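Local coordinates for protein alpha-Amylase (Thermotoga maritima, PDB 2B5D) that is an alpha-amylase by name, of glycoside hydrolase family 57, with a helical C-terminal region related to that of branching enzymes, at residues Trp418-Arg429 with Thr481-Tyr492. Residues are numbered along the deposited sequence; the frame is centred on the assembly and turned at random.
Sequences WIYRHLHEMIER and TKLHIKRFLNLY
M426 and I485 meet at the middle of two helices that run in broadly the same direction, their axes crossing at 36°; here SD of M426 lies 3.7 Å from CG1 of I485. The side chain of I485 is a knob in a hole formed by W418, I419, H422 and M426. Next to it, M426 runs over one face of the F488 ring: its CB is 3.9 Å from the ring centroid, and its CG is 3.6 Å from F488 CD2. A bend at the last torsion (chi3 62°) curls CE back over CB and CG of F488, while the sulfur makes an oblique Met-aromatic contact. M452 of helix 443-458 also touches F488, tying this tight, buried side into the helical bundle of the C-terminal region.

Toward the start of helix 418-436 the packing is more open to solvent. K482, extended beyond CG, lays its methylenes obliquely against the W418 indole, CG to CZ3 at 3.7 Å. H422 ND1 sits over the centre of that indole and donates to W418 O (2.9 Å), a bond in the plane of the imidazole that should restrain its rotation; W418 O also accepts H422 N from the other face of its carbonyl plane, and P280 of a second subunit packs on H422.

At the far end, R429 folds through bends at chi2 and chi3 and lays its guanidinium almost parallel to the Y492 ring, planes at 10° and CZ 4.0 Å from the centroid. E425 CB backs the opposite guanidinium face, and E425 OE1 makes a long salt bridge to R429 NH2. R429 NE is buried without a polar partner. With no hydrogen bond between the two segments, their cohesion rests on apolar and Met-aromatic packing together with the cation-pi stack, which probably compensates part of the cost of covering the arginine's charge.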
loop_
_atom_site.group_PDB
_atom_site.type_symbol
_atom_site.label_atom_id
_atom_site.label_comp_id
_atom_site.label_asym_id
_atom_site.label_seq_id
_atom_site.Cartn_x
_atom_site.Cartn_y
_atom_site.Cartn_z
ATOM N N TRP A 418 -19.157 -3.258 -3.518
ATOM C CA TRP A 418 -19.435 -1.842 -3.709
ATOM C C TRP A 418 -19.525 -1.614 -5.238
ATOM O O TRP A 418 -20.361 -0.847 -5.730
ATOM C CB TRP A 418 -18.304 -0.990 -3.067
ATOM C CG TRP A 418 -18.428 0.514 -3.277
ATOM C CD1 TRP A 418 -19.001 1.411 -2.426
ATOM C CD2 TRP A 418 -17.986 1.279 -4.426
ATOM N NE1 TRP A 418 -18.947 2.683 -2.964
ATOM C CE2 TRP A 418 -18.332 2.628 -4.189
ATOM C CE3 TRP A 418 -17.349 0.947 -5.641
ATOM C CZ2 TRP A 418 -18.055 3.653 -5.114
ATOM C CZ3 TRP A 418 -17.078 1.977 -6.570
ATOM C CH2 TRP A 418 -17.424 3.306 -6.292
ATOM N N ILE A 419 -18.644 -2.294 -5.968
ATOM C CA ILE A 419 -18.624 -2.236 -7.416
ATOM C C ILE A 419 -19.934 -2.777 -8.016
ATOM O O ILE A 419 -20.458 -2.194 -8.960
ATOM C CB ILE A 419 -17.395 -2.970 -7.994
ATOM C CG1 ILE A 419 -16.141 -2.091 -7.838
ATOM C CG2 ILE A 419 -17.617 -3.376 -9.474
ATOM C CD1 ILE A 419 -14.827 -2.747 -8.283
ATOM N N TYR A 420 -20.447 -3.872 -7.442
ATOM C CA TYR A 420 -21.653 -4.506 -7.928
ATOM C C TYR A 420 -22.925 -3.702 -7.721
ATOM O O TYR A 420 -23.665 -3.512 -8.679
ATOM C CB TYR A 420 -21.806 -5.918 -7.392
ATOM C CG TYR A 420 -20.874 -6.869 -8.058
ATOM C CD1 TYR A 420 -20.505 -8.075 -7.444
ATOM C CD2 TYR A 420 -20.321 -6.559 -9.289
ATOM C CE1 TYR A 420 -19.615 -8.973 -8.071
ATOM C CE2 TYR A 420 -19.422 -7.422 -9.917
ATOM C CZ TYR A 420 -19.076 -8.629 -9.305
ATOM O OH TYR A 420 -18.198 -9.482 -9.964
ATOM N N ARG A 421 -23.179 -3.206 -6.507
ATOM C CA ARG A 421 -24.373 -2.387 -6.320
ATOM C C ARG A 421 -24.284 -1.105 -7.117
ATOM O O ARG A 421 -25.309 -0.580 -7.543
ATOM C CB ARG A 421 -24.761 -2.139 -4.850
ATOM C CG ARG A 421 -23.668 -1.536 -3.993
ATOM C CD ARG A 421 -24.204 -0.495 -2.994
ATOM N NE ARG A 421 -23.098 0.369 -2.568
ATOM C CZ ARG A 421 -23.013 0.993 -1.395
ATOM N NH1 ARG A 421 -21.944 1.747 -1.131
ATOM N NH2 ARG A 421 -23.979 0.867 -0.484
ATOM N N HIS A 422 -23.079 -0.617 -7.363
ATOM C CA HIS A 422 -22.959 0.518 -8.269
ATOM C C HIS A 422 -23.270 0.169 -9.713
ATOM O O HIS A 422 -23.891 0.973 -10.422
ATOM C CB HIS A 422 -21.606 1.232 -8.149
ATOM C CG HIS A 422 -21.589 2.263 -7.065
ATOM N ND1 HIS A 422 -21.162 1.985 -5.783
ATOM C CD2 HIS A 422 -22.026 3.546 -7.048
ATOM C CE1 HIS A 422 -21.326 3.058 -5.025
ATOM N NE2 HIS A 422 -21.834 4.023 -5.773
ATOM N N LEU A 423 -22.839 -1.010 -10.155
ATOM C CA LEU A 423 -23.188 -1.472 -11.484
ATOM C C LEU A 423 -24.706 -1.660 -11.648
ATOM O O LEU A 423 -25.295 -1.212 -12.619
ATOM C CB LEU A 423 -22.408 -2.733 -11.818
ATOM C CG LEU A 423 -21.223 -2.674 -12.819
ATOM C CD1 LEU A 423 -20.742 -1.301 -13.261
ATOM C CD2 LEU A 423 -20.077 -3.523 -12.319
ATOM N N HIS A 424 -25.324 -2.300 -10.668
ATOM C CA HIS A 424 -26.740 -2.450 -10.603
ATOM C C HIS A 424 -27.483 -1.110 -10.775
ATOM O O HIS A 424 -28.315 -0.984 -11.698
ATOM C CB HIS A 424 -27.126 -3.100 -9.289
ATOM C CG HIS A 424 -28.604 -3.175 -9.093
ATOM N ND1 HIS A 424 -29.298 -2.285 -8.301
ATOM C CD2 HIS A 424 -29.527 -4.001 -9.634
ATOM C CE1 HIS A 424 -30.583 -2.591 -8.331
ATOM N NE2 HIS A 424 -30.748 -3.620 -9.143
ATOM N N GLU A 425 -27.149 -0.101 -9.949
ATOM C CA GLU A 425 -27.776 1.223 -10.067
ATOM C C GLU A 425 -27.457 1.911 -11.387
ATOM O O GLU A 425 -28.325 2.546 -11.997
ATOM C CB GLU A 425 -27.358 2.138 -8.916
ATOM C CG GLU A 425 -27.998 1.830 -7.611
ATOM C CD GLU A 425 -29.504 1.945 -7.674
ATOM O OE1 GLU A 425 -30.022 2.835 -8.435
ATOM O OE2 GLU A 425 -30.162 1.126 -6.967
ATOM N N MET A 426 -26.220 1.806 -11.845
ATOM C CA MET A 426 -25.914 2.443 -13.150
ATOM C C MET A 426 -26.734 1.895 -14.337
ATOM O O MET A 426 -27.075 2.649 -15.236
ATOM C CB MET A 426 -24.426 2.396 -13.498
ATOM C CG MET A 426 -23.503 3.081 -12.484
ATOM S SD MET A 426 -21.831 2.385 -12.507
ATOM C CE MET A 426 -21.278 2.762 -14.203
ATOM N N ILE A 427 -27.020 0.587 -14.335
ATOM C CA ILE A 427 -27.706 -0.069 -15.471
ATOM C C ILE A 427 -29.154 0.344 -15.393
ATOM O O ILE A 427 -29.700 0.775 -16.402
ATOM C CB ILE A 427 -27.591 -1.666 -15.454
ATOM C CG1 ILE A 427 -26.134 -2.131 -15.600
ATOM C CG2 ILE A 427 -28.435 -2.330 -16.571
ATOM C CD1 ILE A 427 -25.893 -3.507 -15.086
ATOM N N GLU A 428 -29.740 0.191 -14.188
ATOM C CA GLU A 428 -31.103 0.590 -13.865
ATOM C C GLU A 428 -31.343 2.066 -14.196
ATOM O O GLU A 428 -32.353 2.394 -14.826
ATOM C CB GLU A 428 -31.466 0.295 -12.384
ATOM C CG GLU A 428 -31.654 -1.207 -12.088
ATOM C CD GLU A 428 -32.692 -1.521 -10.941
ATOM O OE1 GLU A 428 -33.226 -2.670 -10.904
ATOM O OE2 GLU A 428 -32.965 -0.632 -10.076
ATOM N N ARG A 429 -30.415 2.944 -13.818
ATOM C CA ARG A 429 -30.563 4.364 -14.124
ATOM C C ARG A 429 -30.404 4.621 -15.595
ATOM O O ARG A 429 -31.099 5.447 -16.148
ATOM C CB ARG A 429 -29.545 5.244 -13.368
ATOM C CG ARG A 429 -30.061 5.815 -12.073
ATOM C CD ARG A 429 -29.288 5.282 -10.871
ATOM N NE ARG A 429 -28.005 5.970 -10.664
ATOM C CZ ARG A 429 -27.610 6.506 -9.502
ATOM N NH1 ARG A 429 -26.425 7.101 -9.417
ATOM N NH2 ARG A 429 -28.386 6.432 -8.416
ATOM N N THR A 481 -12.182 0.409 -12.880
ATOM C CA THR A 481 -13.614 0.235 -12.748
ATOM C C THR A 481 -14.231 1.430 -12.038
ATOM O O THR A 481 -15.077 2.100 -12.605
ATOM C CB THR A 481 -13.986 -1.111 -12.074
ATOM O OG1 THR A 481 -13.547 -2.185 -12.917
ATOM C CG2 THR A 481 -15.514 -1.244 -11.903
ATOM N N LYS A 482 -13.767 1.703 -10.823
ATOM C CA LYS A 482 -14.180 2.863 -10.014
ATOM C C LYS A 482 -14.017 4.208 -10.720
ATOM O O LYS A 482 -14.879 5.080 -10.610
ATOM C CB LYS A 482 -13.432 2.866 -8.677
ATOM C CG LYS A 482 -13.663 1.550 -7.890
ATOM C CD LYS A 482 -13.006 1.574 -6.506
ATOM C CE LYS A 482 -13.371 0.308 -5.693
ATOM N NZ LYS A 482 -12.801 0.337 -4.270
ATOM N N LEU A 483 -12.951 4.375 -11.473
ATOM C CA LEU A 483 -12.816 5.581 -12.274
ATOM C C LEU A 483 -14.039 5.782 -13.233
ATOM O O LEU A 483 -14.665 6.832 -13.246
ATOM C CB LEU A 483 -11.499 5.532 -13.033
ATOM C CG LEU A 483 -11.165 6.655 -14.012
ATOM C CD1 LEU A 483 -11.110 7.976 -13.259
ATOM C CD2 LEU A 483 -9.840 6.345 -14.609
ATOM N N HIS A 484 -14.394 4.754 -14.002
ATOM C CA HIS A 484 -15.581 4.813 -14.849
ATOM C C HIS A 484 -16.894 4.872 -14.081
ATOM O O HIS A 484 -17.809 5.554 -14.515
ATOM C CB HIS A 484 -15.528 3.674 -15.876
ATOM C CG HIS A 484 -14.362 3.802 -16.794
ATOM N ND1 HIS A 484 -13.324 2.892 -16.820
ATOM C CD2 HIS A 484 -14.014 4.787 -17.645
ATOM C CE1 HIS A 484 -12.414 3.281 -17.702
ATOM N NE2 HIS A 484 -12.815 4.427 -18.223
ATOM N N ILE A 485 -16.987 4.211 -12.933
ATOM C CA ILE A 485 -18.180 4.371 -12.158
ATOM C C ILE A 485 -18.374 5.851 -11.793
ATOM O O ILE A 485 -19.453 6.418 -12.007
ATOM C CB ILE A 485 -18.162 3.488 -10.895
ATOM C CG1 ILE A 485 -18.402 2.026 -11.273
ATOM C CG2 ILE A 485 -19.255 3.925 -9.908
ATOM C CD1 ILE A 485 -18.039 1.031 -10.156
ATOM N N LYS A 486 -17.311 6.473 -11.265
ATOM C CA LYS A 486 -17.312 7.853 -10.806
ATOM C C LYS A 486 -17.637 8.826 -11.932
ATOM O O LYS A 486 -18.433 9.736 -11.734
ATOM C CB LYS A 486 -15.956 8.216 -10.169
ATOM C CG LYS A 486 -15.886 9.678 -9.650
ATOM C CD LYS A 486 -16.089 9.773 -8.102
ATOM C CE LYS A 486 -15.663 11.163 -7.466
ATOM N NZ LYS A 486 -16.662 12.284 -7.725
ATOM N N ARG A 487 -17.011 8.642 -13.098
ATOM C CA ARG A 487 -17.324 9.466 -14.238
ATOM C C ARG A 487 -18.820 9.374 -14.605
ATOM O O ARG A 487 -19.474 10.396 -14.899
ATOM C CB ARG A 487 -16.418 9.084 -15.417
ATOM C CG ARG A 487 -14.962 9.428 -15.178
ATOM C CD ARG A 487 -14.092 9.263 -16.414
ATOM N NE ARG A 487 -12.719 9.737 -16.136
ATOM C CZ ARG A 487 -11.594 9.293 -16.713
ATOM N NH1 ARG A 487 -11.622 8.297 -17.615
ATOM N NH2 ARG A 487 -10.408 9.834 -16.381
ATOM N N PHE A 488 -19.380 8.157 -14.549
ATOM C CA PHE A 488 -20.793 7.964 -14.855
ATOM C C PHE A 488 -21.673 8.711 -13.852
ATOM O O PHE A 488 -22.665 9.352 -14.243
ATOM C CB PHE A 488 -21.152 6.460 -14.897
ATOM C CG PHE A 488 -22.634 6.171 -15.078
ATOM C CD1 PHE A 488 -23.129 5.730 -16.318
ATOM C CD2 PHE A 488 -23.512 6.305 -14.018
ATOM C CE1 PHE A 488 -24.480 5.452 -16.498
ATOM C CE2 PHE A 488 -24.868 6.031 -14.177
ATOM C CZ PHE A 488 -25.359 5.600 -15.432
ATOM N N LEU A 489 -21.339 8.617 -12.566
ATOM C CA LEU A 489 -22.158 9.260 -11.548
ATOM C C LEU A 489 -22.112 10.798 -11.614
ATOM O O LEU A 489 -23.116 11.474 -11.350
ATOM C CB LEU A 489 -21.736 8.814 -10.167
ATOM C CG LEU A 489 -21.817 7.340 -9.842
ATOM C CD1 LEU A 489 -21.003 7.048 -8.570
ATOM C CD2 LEU A 489 -23.252 6.904 -9.648
ATOM N N ASN A 490 -20.944 11.334 -11.950
ATOM C CA ASN A 490 -20.807 12.747 -12.214
ATOM C C ASN A 490 -21.741 13.192 -13.300
ATOM O O ASN A 490 -22.435 14.184 -13.137
ATOM C CB ASN A 490 -19.372 13.128 -12.593
ATOM C CG ASN A 490 -18.438 13.102 -11.407
ATOM O OD1 ASN A 490 -18.870 13.085 -10.251
ATOM N ND2 ASN A 490 -17.146 13.049 -11.688
ATOM N N LEU A 491 -21.765 12.483 -14.420
ATOM C CA LEU A 491 -22.674 12.897 -15.490
ATOM C C LEU A 491 -24.131 12.730 -15.073
ATOM O O LEU A 491 -24.987 13.540 -15.421
ATOM C CB LEU A 491 -22.392 12.152 -16.777
ATOM C CG LEU A 491 -20.995 12.268 -17.332
ATOM C CD1 LEU A 491 -20.680 10.987 -18.108
ATOM C CD2 LEU A 491 -20.858 13.488 -18.196
ATOM N N TYR A 492 -24.412 11.677 -14.323
ATOM C CA TYR A 492 -25.764 11.404 -13.896
ATOM C C TYR A 492 -26.257 12.575 -13.075
ATOM O O TYR A 492 -27.387 13.062 -13.283
ATOM C CB TYR A 492 -25.825 10.110 -13.084
ATOM C CG TYR A 492 -27.171 9.837 -12.487
ATOM C CD1 TYR A 492 -28.216 9.346 -13.279
ATOM C CD2 TYR A 492 -27.428 10.085 -11.128
ATOM C CE1 TYR A 492 -29.479 9.097 -12.739
ATOM C CE2 TYR A 492 -28.687 9.852 -10.575
ATOM C CZ TYR A 492 -29.714 9.358 -11.391
ATOM O OH TYR A 492 -30.974 9.099 -10.865
#